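Local structure of phosphoethanolamine N-methyltransferase 1 (Haemonchus contortus, 4KRG) at residues D118-D123 / Y201-G206; E141-A146 / I193-A198; D280-N285 / V431-E436. The protein catalyses the S-adenosylmethionine-dependent N-methylation of phosphoethanolamine, probably the first methyl transfer on the nematode route to phosphocholine. All coordinates share one frame; numbering follows the deposited sequence.

Interaction 1: D118-D123 / Y201-G206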
loop_
_atom_site.group_PDB
_atom_site.type_symbol
_atom_site.label_atom_id
_atom_site.label_comp_id
_atom_site.label_asym_id
_atom_site.label_seq_id
_atom_site.Cartn_x
_atom_site.Cartn_y
_atom_site.Cartn_z
ATOM N N ASP A 118 28.604 -4.077 -0.273
ATOM C CA ASP A 118 29.172 -2.783 0.079
ATOM C C ASP A 118 28.101 -1.708 0.275
ATOM O O ASP A 118 26.980 -1.838 -0.210
ATOM C CB ASP A 118 30.179 -2.333 -0.981
ATOM C CG ASP A 118 31.428 -3.193 -1.010
ATOM O OD1 ASP A 118 31.757 -3.839 0.009
ATOM O OD2 ASP A 118 32.092 -3.210 -2.064
ATOM N N GLU A 119 28.454 -0.655 1.003
ATOM C CA GLU A 119 27.583 0.500 1.125
ATOM C C GLU A 119 27.425 1.134 -0.244
ATOM O O GLU A 119 28.356 1.093 -1.058
ATOM C CB GLU A 119 28.196 1.530 2.066
ATOM C CG GLU A 119 28.539 0.999 3.429
ATOM C CD GLU A 119 29.283 2.012 4.266
ATOM O OE1 GLU A 119 29.939 2.907 3.684
ATOM O OE2 GLU A 119 29.188 1.929 5.509
ATOM N N LYS A 120 26.259 1.732 -0.480
ATOM C CA LYS A 120 25.982 2.464 -1.711
ATOM C C LYS A 120 26.419 1.660 -2.923
ATOM O O LYS A 120 27.128 2.164 -3.781
ATOM C CB LYS A 120 26.680 3.826 -1.685
ATOM C CG LYS A 120 26.330 4.668 -0.454
ATOM C CD LYS A 120 27.355 5.772 -0.237
ATOM C CE LYS A 120 27.723 5.936 1.237
ATOM N NZ LYS A 120 28.847 6.903 1.434
ATOM N N SER A 121 25.996 0.404 -2.978
ATOM C CA SER A 121 26.429 -0.491 -4.036
ATOM C C SER A 121 25.328 -0.828 -5.033
ATOM O O SER A 121 25.608 -1.375 -6.092
ATOM C CB SER A 121 27.000 -1.773 -3.442
ATOM O OG SER A 121 26.053 -2.402 -2.613
ATOM N N VAL A 122 24.077 -0.526 -4.694
ATOM C CA VAL A 122 22.965 -0.738 -5.631
ATOM C C VAL A 122 22.035 0.468 -5.719
ATOM O O VAL A 122 22.063 1.356 -4.866
ATOM C CB VAL A 122 22.119 -2.002 -5.304
ATOM C CG1 VAL A 122 22.942 -3.268 -5.465
ATOM C CG2 VAL A 122 21.536 -1.917 -3.908
ATOM N N ASP A 123 21.218 0.486 -6.765
ATOM C CA ASP A 123 20.250 1.550 -6.971
ATOM C C ASP A 123 18.841 1.078 -6.670
ATOM O O ASP A 123 17.979 1.873 -6.309
ATOM C CB ASP A 123 20.316 2.047 -8.411
ATOM C CG ASP A 123 21.661 2.636 -8.751
ATOM O OD1 ASP A 123 21.997 3.684 -8.169
ATOM O OD2 ASP A 123 22.391 2.053 -9.583
ATOM N N TYR A 201 18.380 5.851 9.640
ATOM C CA TYR A 201 19.676 5.178 9.590
ATOM C C TYR A 201 20.826 6.163 9.420
ATOM O O TYR A 201 20.811 6.988 8.504
ATOM C CB TYR A 201 19.685 4.182 8.431
ATOM C CG TYR A 201 21.026 3.537 8.143
ATOM C CD1 TYR A 201 21.434 2.409 8.834
ATOM C CD2 TYR A 201 21.877 4.048 7.161
ATOM C CE1 TYR A 201 22.655 1.814 8.568
ATOM C CE2 TYR A 201 23.100 3.455 6.890
ATOM C CZ TYR A 201 23.482 2.342 7.596
ATOM O OH TYR A 201 24.692 1.750 7.332
ATOM N N ARG A 202 21.823 6.070 10.299
ATOM C CA ARG A 202 23.045 6.847 10.139
ATOM C C ARG A 202 24.104 5.997 9.456
ATOM O O ARG A 202 24.471 4.931 9.957
ATOM C CB ARG A 202 23.580 7.335 11.485
ATOM C CG ARG A 202 24.748 8.306 11.352
ATOM C CD ARG A 202 25.237 8.850 12.698
ATOM N NE ARG A 202 24.365 9.887 13.251
ATOM C CZ ARG A 202 24.469 11.188 12.982
ATOM N NH1 ARG A 202 25.410 11.626 12.160
ATOM N NH2 ARG A 202 23.630 12.054 13.535
ATOM N N ASP A 203 24.599 6.465 8.315
ATOM C CA ASP A 203 25.589 5.694 7.575
ATOM C C ASP A 203 27.005 5.861 8.147
ATOM O O ASP A 203 27.196 6.533 9.161
ATOM C CB ASP A 203 25.498 5.947 6.053
ATOM C CG ASP A 203 25.945 7.347 5.633
ATOM O OD1 ASP A 203 26.692 8.014 6.372
ATOM O OD2 ASP A 203 25.565 7.773 4.521
ATOM N N SER A 204 27.988 5.239 7.507
ATOM C CA SER A 204 29.352 5.252 8.022
ATOM C C SER A 204 29.991 6.641 7.969
ATOM O O SER A 204 30.977 6.902 8.657
ATOM C CB SER A 204 30.215 4.245 7.267
ATOM O OG SER A 204 30.195 4.508 5.879
ATOM N N ASP A 205 29.430 7.527 7.156
ATOM C CA ASP A 205 29.916 8.898 7.082
ATOM C C ASP A 205 29.189 9.776 8.092
ATOM O O ASP A 205 29.462 10.966 8.200
ATOM C CB ASP A 205 29.729 9.458 5.672
ATOM C CG ASP A 205 30.454 8.645 4.619
ATOM O OD1 ASP A 205 31.546 8.112 4.922
ATOM O OD2 ASP A 205 29.929 8.545 3.489
ATOM N N GLY A 206 28.255 9.182 8.825
ATOM C CA GLY A 206 27.515 9.909 9.838
ATOM C C GLY A 206 26.313 10.678 9.314
ATOM O O GLY A 206 25.809 11.579 9.981
HETATM O O HOH W 1 28.451 5.992 4.591
#
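The type I turn Asp203-Gly206, which closes the hairpin between strands 200-202 and 208-218, presents Ser204 and Asp205 to Glu119 and Lys120, two residues of the loop leading into strand 122-126. The hydroxyl of Ser204 sits before the carboxylate of Glu119, with OG 2.7 Å from OE1 and 2.8 Å from OE2, so its single proton may go to either oxygen. Water 1 donates a bond to the same Ser204 OG at 2.6 Å. Beside this pair, Lys120 bends at its third torsion (-138°) and forms a salt bridge from NZ to Asp205 OD2 at 2.8 Å. The ammonium arrives on the syn side of that oxygen, 26° out of the carboxylate plane. The turn is braced from within by an Asx turn, in which Asp205 N donates to Asp203 OD1 (2.9 Å) from above the carboxylate plane. Asp203 OD2 is bonded to Trp209 NE1, and Glu119 OE2 has a second partner in Arg148 NH2, on helix 136-149. Spread over 181 Å² of buried surface, the junction is almost wholly polar. It is held by charge and hydrogen bonding, with Lys120 and Arg148 probably offsetting the carboxylates of Asp205 and Glu119.

Interaction 2: E141-A146 / I193-A198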
loop_
_atom_site.group_PDB
_atom_site.type_symbol
_atom_site.label_atom_id
_atom_site.label_comp_id
_atom_site.label_asym_id
_atom_site.label_seq_id
_atom_site.Cartn_x
_atom_site.Cartn_y
_atom_site.Cartn_z
ATOM N N GLU A 141 16.194 -5.846 10.430
ATOM C CA GLU A 141 17.601 -5.997 10.088
ATOM C C GLU A 141 17.804 -6.010 8.577
ATOM O O GLU A 141 18.766 -5.441 8.074
ATOM C CB GLU A 141 18.180 -7.252 10.749
ATOM C CG GLU A 141 18.245 -7.142 12.270
ATOM C CD GLU A 141 18.814 -8.382 12.938
ATOM O OE1 GLU A 141 19.234 -8.287 14.112
ATOM O OE2 GLU A 141 18.830 -9.455 12.298
ATOM N N PHE A 142 16.890 -6.644 7.852
ATOM C CA PHE A 142 16.948 -6.624 6.397
ATOM C C PHE A 142 16.828 -5.205 5.864
ATOM O O PHE A 142 17.551 -4.817 4.950
ATOM C CB PHE A 142 15.857 -7.499 5.772
ATOM C CG PHE A 142 15.740 -7.329 4.280
ATOM C CD1 PHE A 142 16.626 -7.971 3.425
ATOM C CD2 PHE A 142 14.768 -6.509 3.734
ATOM C CE1 PHE A 142 16.532 -7.809 2.048
ATOM C CE2 PHE A 142 14.669 -6.344 2.364
ATOM C CZ PHE A 142 15.552 -6.997 1.519
ATOM N N LEU A 143 15.912 -4.430 6.438
ATOM C CA LEU A 143 15.641 -3.083 5.934
ATOM C C LEU A 143 16.754 -2.093 6.251
ATOM O O LEU A 143 17.002 -1.168 5.482
ATOM C CB LEU A 143 14.300 -2.566 6.450
ATOM C CG LEU A 143 13.083 -3.298 5.883
ATOM C CD1 LEU A 143 11.825 -2.902 6.634
ATOM C CD2 LEU A 143 12.928 -3.027 4.393
ATOM N N LEU A 144 17.424 -2.285 7.381
ATOM C CA LEU A 144 18.596 -1.477 7.702
ATOM C C LEU A 144 19.777 -1.835 6.793
ATOM O O LEU A 144 20.608 -0.988 6.482
ATOM C CB LEU A 144 18.975 -1.616 9.180
ATOM C CG LEU A 144 18.004 -0.970 10.182
ATOM C CD1 LEU A 144 18.324 -1.377 11.608
ATOM C CD2 LEU A 144 18.030 0.543 10.060
ATOM N N ASN A 145 19.839 -3.090 6.361
ATOM C CA ASN A 145 20.858 -3.519 5.406
ATOM C C ASN A 145 20.615 -2.940 4.016
ATOM O O ASN A 145 21.540 -2.457 3.366
ATOM C CB ASN A 145 20.915 -5.043 5.336
ATOM C CG ASN A 145 22.019 -5.623 6.192
ATOM O OD1 ASN A 145 23.104 -5.050 6.295
ATOM N ND2 ASN A 145 21.747 -6.759 6.819
ATOM N N ALA A 146 19.366 -2.990 3.566
ATOM C CA ALA A 146 18.991 -2.392 2.294
ATOM C C ALA A 146 19.355 -0.921 2.314
ATOM O O ALA A 146 19.839 -0.367 1.336
ATOM C CB ALA A 146 17.507 -2.565 2.049
ATOM N N ILE A 193 4.054 -0.288 6.203
ATOM C CA ILE A 193 4.128 1.146 5.914
ATOM C C ILE A 193 4.731 1.918 7.088
ATOM O O ILE A 193 5.648 2.714 6.907
ATOM C CB ILE A 193 2.746 1.746 5.573
ATOM C CG1 ILE A 193 2.113 1.011 4.389
ATOM C CG2 ILE A 193 2.873 3.229 5.270
ATOM C CD1 ILE A 193 0.613 1.253 4.261
ATOM N N LYS A 194 4.231 1.667 8.293
ATOM C CA LYS A 194 4.720 2.372 9.476
ATOM C C LYS A 194 6.186 2.072 9.774
ATOM O O LYS A 194 6.939 2.971 10.135
ATOM C CB LYS A 194 3.834 2.091 10.695
ATOM C CG LYS A 194 2.430 2.687 10.575
ATOM C CD LYS A 194 1.638 2.599 11.875
ATOM C CE LYS A 194 2.118 3.608 12.907
ATOM N NZ LYS A 194 2.034 5.003 12.398
ATOM N N LEU A 195 6.593 0.817 9.615
ATOM C CA LEU A 195 7.994 0.462 9.846
ATOM C C LEU A 195 8.897 1.223 8.891
ATOM O O LEU A 195 9.894 1.791 9.298
ATOM C CB LEU A 195 8.220 -1.042 9.695
ATOM C CG LEU A 195 9.688 -1.476 9.782
ATOM C CD1 LEU A 195 10.317 -0.991 11.078
ATOM C CD2 LEU A 195 9.825 -2.978 9.660
ATOM N N LEU A 196 8.522 1.246 7.622
ATOM C CA LEU A 196 9.308 1.931 6.612
ATOM C C LEU A 196 9.475 3.414 6.937
ATOM O O LEU A 196 10.578 3.955 6.859
ATOM C CB LEU A 196 8.674 1.727 5.233
ATOM C CG LEU A 196 8.808 0.309 4.662
ATOM C CD1 LEU A 196 7.789 0.054 3.556
ATOM C CD2 LEU A 196 10.214 0.102 4.133
ATOM N N ARG A 197 8.381 4.056 7.329
ATOM C CA ARG A 197 8.391 5.484 7.634
ATOM C C ARG A 197 9.171 5.789 8.908
ATOM O O ARG A 197 9.703 6.884 9.067
ATOM C CB ARG A 197 6.959 6.026 7.753
ATOM C CG ARG A 197 6.143 5.956 6.464
ATOM C CD ARG A 197 4.773 6.586 6.646
ATOM N NE ARG A 197 4.857 8.038 6.779
ATOM C CZ ARG A 197 3.883 8.812 7.248
ATOM N NH1 ARG A 197 2.742 8.279 7.658
ATOM N NH2 ARG A 197 4.056 10.124 7.321
ATOM N N ALA A 198 9.246 4.817 9.810
ATOM C CA ALA A 198 9.901 5.022 11.101
ATOM C C ALA A 198 11.422 5.036 10.999
ATOM O O ALA A 198 12.085 5.788 11.712
ATOM C CB ALA A 198 9.459 3.962 12.101
#
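Leu143 puts both of its methyl groups against helix 189-198, CD1 on Leu195 and CD2 on Leu196. Its own helix, 136-149, belongs to the Rossmann-like methyltransferase core, where it connects the parallel strands 122-126 and 154-161. Helix 189-198 lies between strand 154-161 and strand 208-218, whose antiparallel partner 231-240 pairs with 154-161. The contact is therefore helix-on-helix packing on the sheet of this fold. One residue from the first helix meets two consecutive residues of the second, and the closest CA atoms, those of Leu143 and Leu196, stand 8.1 Å apart. The buried area is correspondingly modest, 111 Å² counting both sides, and entirely apolar.

The two leucines of helix 189-198 approach differently. Leu195 reaches out to Leu143 tip to tip: its CG is anti to the backbone N (chi1 174°), which carries the isobutyl group out toward the facing helix. Leu196 instead starts with CG beside its backbone N, and its side chain lies at about a right angle to that of Leu143, meeting it only through one methyl group of each.

Neighbouring elements complete the hydrophobic layer. Leu143 also touches Ile199, Leu195 rests on Phe256 of helix 249-271, and Leu196 on Phe211 and Val213 of strand 208-218. Arg197 forms salt bridges with Glu332 and Glu356, which ties helix 189-198 to elements of the second half of the chain.

The tightness of the two meetings differs as well. Leu143 CD2 lies 4.2 Å from Leu196 CD2, an ordinary methyl-methyl spacing, whereas Leu143 CD1 comes within 3.6 Å of Leu195 CD2 and 4.1 Å of Leu195 CG.

Interaction 3: D280-N285 / V431-E436; sequences DKIFSN and VDVTQE
Ile282 carries the contact from helix 280-283 to Val433 and Glu436, and the residues beside it make bonds of their own. At Asp280, OD2 accepts bonds from Ser277 N and Asn313 ND2. The carbonyl of Lys281 accepts from Ser284 OG, which lies 39° above the carbonyl plane. At Ile282 the two branches divide the work. With chi1 at -56°, CG2 is anti to the backbone N and meets Val433 CG2 at 4.0 Å, the two side chains crossing at a slant. The other branch brings CD1 to 3.6 Å from Glu436 CB and 3.7 Å from Glu436 C. Here the methyl packs against the root of the glutamate and its backbone, while a bend at chi2 (99°) takes the carboxylate elsewhere.

Across the interface, Val433 is the N-cap residue of helix 434-448. The strand-to-helix corner is fixed by an Asx turn: Asp432 OD1 accepts from Thr434 N at 2.9 Å and also from Thr434 OG1 at 2.8 Å.

Leu405 of strand 400-408 is touched by both Ile282 and Val433, so helix 280-283 and the N-cap of helix 434-448 meet over the same residue of that strand. Val433 also packs on Tyr459 and Leu461 of strand 458-465, and Phe283 reaches across to Val376 and Thr378 of strand 372-378.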
loop_
_atom_site.group_PDB
_atom_site.type_symbol
_atom_site.label_atom_id
_atom_site.label_comp_id
_atom_site.label_asym_id
_atom_site.label_seq_id
_atom_site.Cartn_x
_atom_site.Cartn_y
_atom_site.Cartn_z
ATOM N N ASP A 280 -23.088 9.350 4.104
ATOM C CA ASP A 280 -23.908 8.871 2.990
ATOM C C ASP A 280 -25.108 9.772 2.756
ATOM O O ASP A 280 -25.348 10.219 1.632
ATOM C CB ASP A 280 -24.433 7.453 3.249
ATOM C CG ASP A 280 -23.331 6.422 3.338
ATOM O OD1 ASP A 280 -22.168 6.766 3.077
ATOM O OD2 ASP A 280 -23.640 5.257 3.661
ATOM N N LYS A 281 -25.854 10.022 3.830
ATOM C CA LYS A 281 -27.063 10.836 3.781
ATOM C C LYS A 281 -26.760 12.252 3.295
ATOM O O LYS A 281 -27.555 12.848 2.570
ATOM C CB LYS A 281 -27.730 10.878 5.160
ATOM C CG LYS A 281 -28.945 11.804 5.255
ATOM C CD LYS A 281 -30.222 11.113 4.771
ATOM C CE LYS A 281 -31.323 12.101 4.387
ATOM N NZ LYS A 281 -31.800 12.925 5.527
ATOM N N ILE A 282 -25.603 12.777 3.685
ATOM C CA ILE A 282 -25.185 14.121 3.285
ATOM C C ILE A 282 -24.806 14.189 1.811
ATOM O O ILE A 282 -25.282 15.050 1.078
ATOM C CB ILE A 282 -23.979 14.598 4.111
ATOM C CG1 ILE A 282 -24.288 14.534 5.610
ATOM C CG2 ILE A 282 -23.564 15.988 3.683
ATOM C CD1 ILE A 282 -25.508 15.299 6.018
ATOM N N PHE A 283 -23.947 13.271 1.385
ATOM C CA PHE A 283 -23.489 13.213 0.000
ATOM C C PHE A 283 -24.622 12.871 -0.960
ATOM O O PHE A 283 -24.524 13.126 -2.159
ATOM C CB PHE A 283 -22.370 12.177 -0.154
ATOM C CG PHE A 283 -20.996 12.677 0.241
ATOM C CD1 PHE A 283 -20.395 13.733 -0.440
ATOM C CD2 PHE A 283 -20.284 12.058 1.262
ATOM C CE1 PHE A 283 -19.129 14.181 -0.091
ATOM C CE2 PHE A 283 -19.018 12.503 1.616
ATOM C CZ PHE A 283 -18.438 13.565 0.933
ATOM N N SER A 284 -25.688 12.279 -0.435
ATOM C CA SER A 284 -26.827 11.884 -1.261
ATOM C C SER A 284 -27.491 13.079 -1.942
ATOM O O SER A 284 -28.082 12.944 -3.013
ATOM C CB SER A 284 -27.853 11.109 -0.435
ATOM O OG SER A 284 -28.578 11.977 0.413
ATOM N N ASN A 285 -27.385 14.254 -1.335
ATOM C CA ASN A 285 -28.008 15.439 -1.913
ATOM C C ASN A 285 -27.070 16.309 -2.751
ATOM O O ASN A 285 -27.426 17.435 -3.097
ATOM C CB ASN A 285 -28.690 16.287 -0.837
ATOM C CG ASN A 285 -29.969 16.940 -1.337
ATOM O OD1 ASN A 285 -30.824 16.281 -1.934
ATOM N ND2 ASN A 285 -30.097 18.242 -1.110
ATOM N N VAL A 431 -23.417 24.820 0.368
ATOM C CA VAL A 431 -24.586 24.592 1.214
ATOM C C VAL A 431 -24.169 24.217 2.635
ATOM O O VAL A 431 -23.392 23.296 2.834
ATOM C CB VAL A 431 -25.484 23.476 0.644
ATOM C CG1 VAL A 431 -26.626 23.158 1.605
ATOM C CG2 VAL A 431 -26.037 23.879 -0.709
ATOM N N ASP A 432 -24.684 24.945 3.619
ATOM C CA ASP A 432 -24.482 24.616 5.020
ATOM C C ASP A 432 -25.236 23.320 5.328
ATOM O O ASP A 432 -26.469 23.279 5.250
ATOM C CB ASP A 432 -25.040 25.761 5.870
ATOM C CG ASP A 432 -24.841 25.562 7.364
ATOM O OD1 ASP A 432 -24.393 24.481 7.796
ATOM O OD2 ASP A 432 -25.155 26.507 8.122
ATOM N N VAL A 433 -24.502 22.264 5.677
ATOM C CA VAL A 433 -25.120 20.995 6.071
ATOM C C VAL A 433 -24.856 20.620 7.532
ATOM O O VAL A 433 -24.821 19.441 7.874
ATOM C CB VAL A 433 -24.707 19.807 5.150
ATOM C CG1 VAL A 433 -25.341 19.944 3.768
ATOM C CG2 VAL A 433 -23.193 19.671 5.064
ATOM N N THR A 434 -24.693 21.621 8.391
ATOM C CA THR A 434 -24.357 21.380 9.795
ATOM C C THR A 434 -25.408 20.572 10.560
ATOM O O THR A 434 -25.081 19.589 11.224
ATOM C CB THR A 434 -24.087 22.700 10.534
ATOM O OG1 THR A 434 -22.977 23.364 9.923
ATOM C CG2 THR A 434 -23.784 22.443 12.002
ATOM N N GLN A 435 -26.668 20.989 10.468
ATOM C CA GLN A 435 -27.742 20.308 11.186
ATOM C C GLN A 435 -27.970 18.891 10.672
ATOM O O GLN A 435 -28.151 17.967 11.461
ATOM C CB GLN A 435 -29.036 21.118 11.132
ATOM C CG GLN A 435 -28.910 22.501 11.747
ATOM C CD GLN A 435 -28.338 22.478 13.158
ATOM O OE1 GLN A 435 -28.683 21.616 13.972
ATOM N NE2 GLN A 435 -27.458 23.431 13.454
ATOM N N GLU A 436 -27.958 18.723 9.351
ATOM C CA GLU A 436 -28.082 17.398 8.742
ATOM C C GLU A 436 -26.955 16.476 9.207
ATOM O O GLU A 436 -27.184 15.311 9.530
ATOM C CB GLU A 436 -28.075 17.498 7.212
ATOM C CG GLU A 436 -29.222 18.300 6.610
ATOM C CD GLU A 436 -28.842 19.739 6.248
ATOM O OE1 GLU A 436 -28.194 20.428 7.070
ATOM O OE2 GLU A 436 -29.197 20.185 5.134
#

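Overall arrangement
Interactions 1 and 2 are neighbours, their centres 14 Å apart and interaction 2 nested inside the chain loop that interaction 1 closes. They meet where Tyr201 CE1 packs 4.0 Å from Leu144 O. Their first segments lie on strand 122-126, with the loop before it, and on helix 136-149, their second on strand 200-202 and helix 189-198, each pair consecutive in the chain. In interaction 2 the side chain of Leu143 is about 13 Å from the bound S-adenosylhomocysteine. Interaction 3 lies on the opposite side of the chain's centre, with its centre 53 Å from that of interaction 1 and 42 Å from that of interaction 2. The ligand near it is a detergent, octyl glucoside, about 8 Å from the side chain of Ile282.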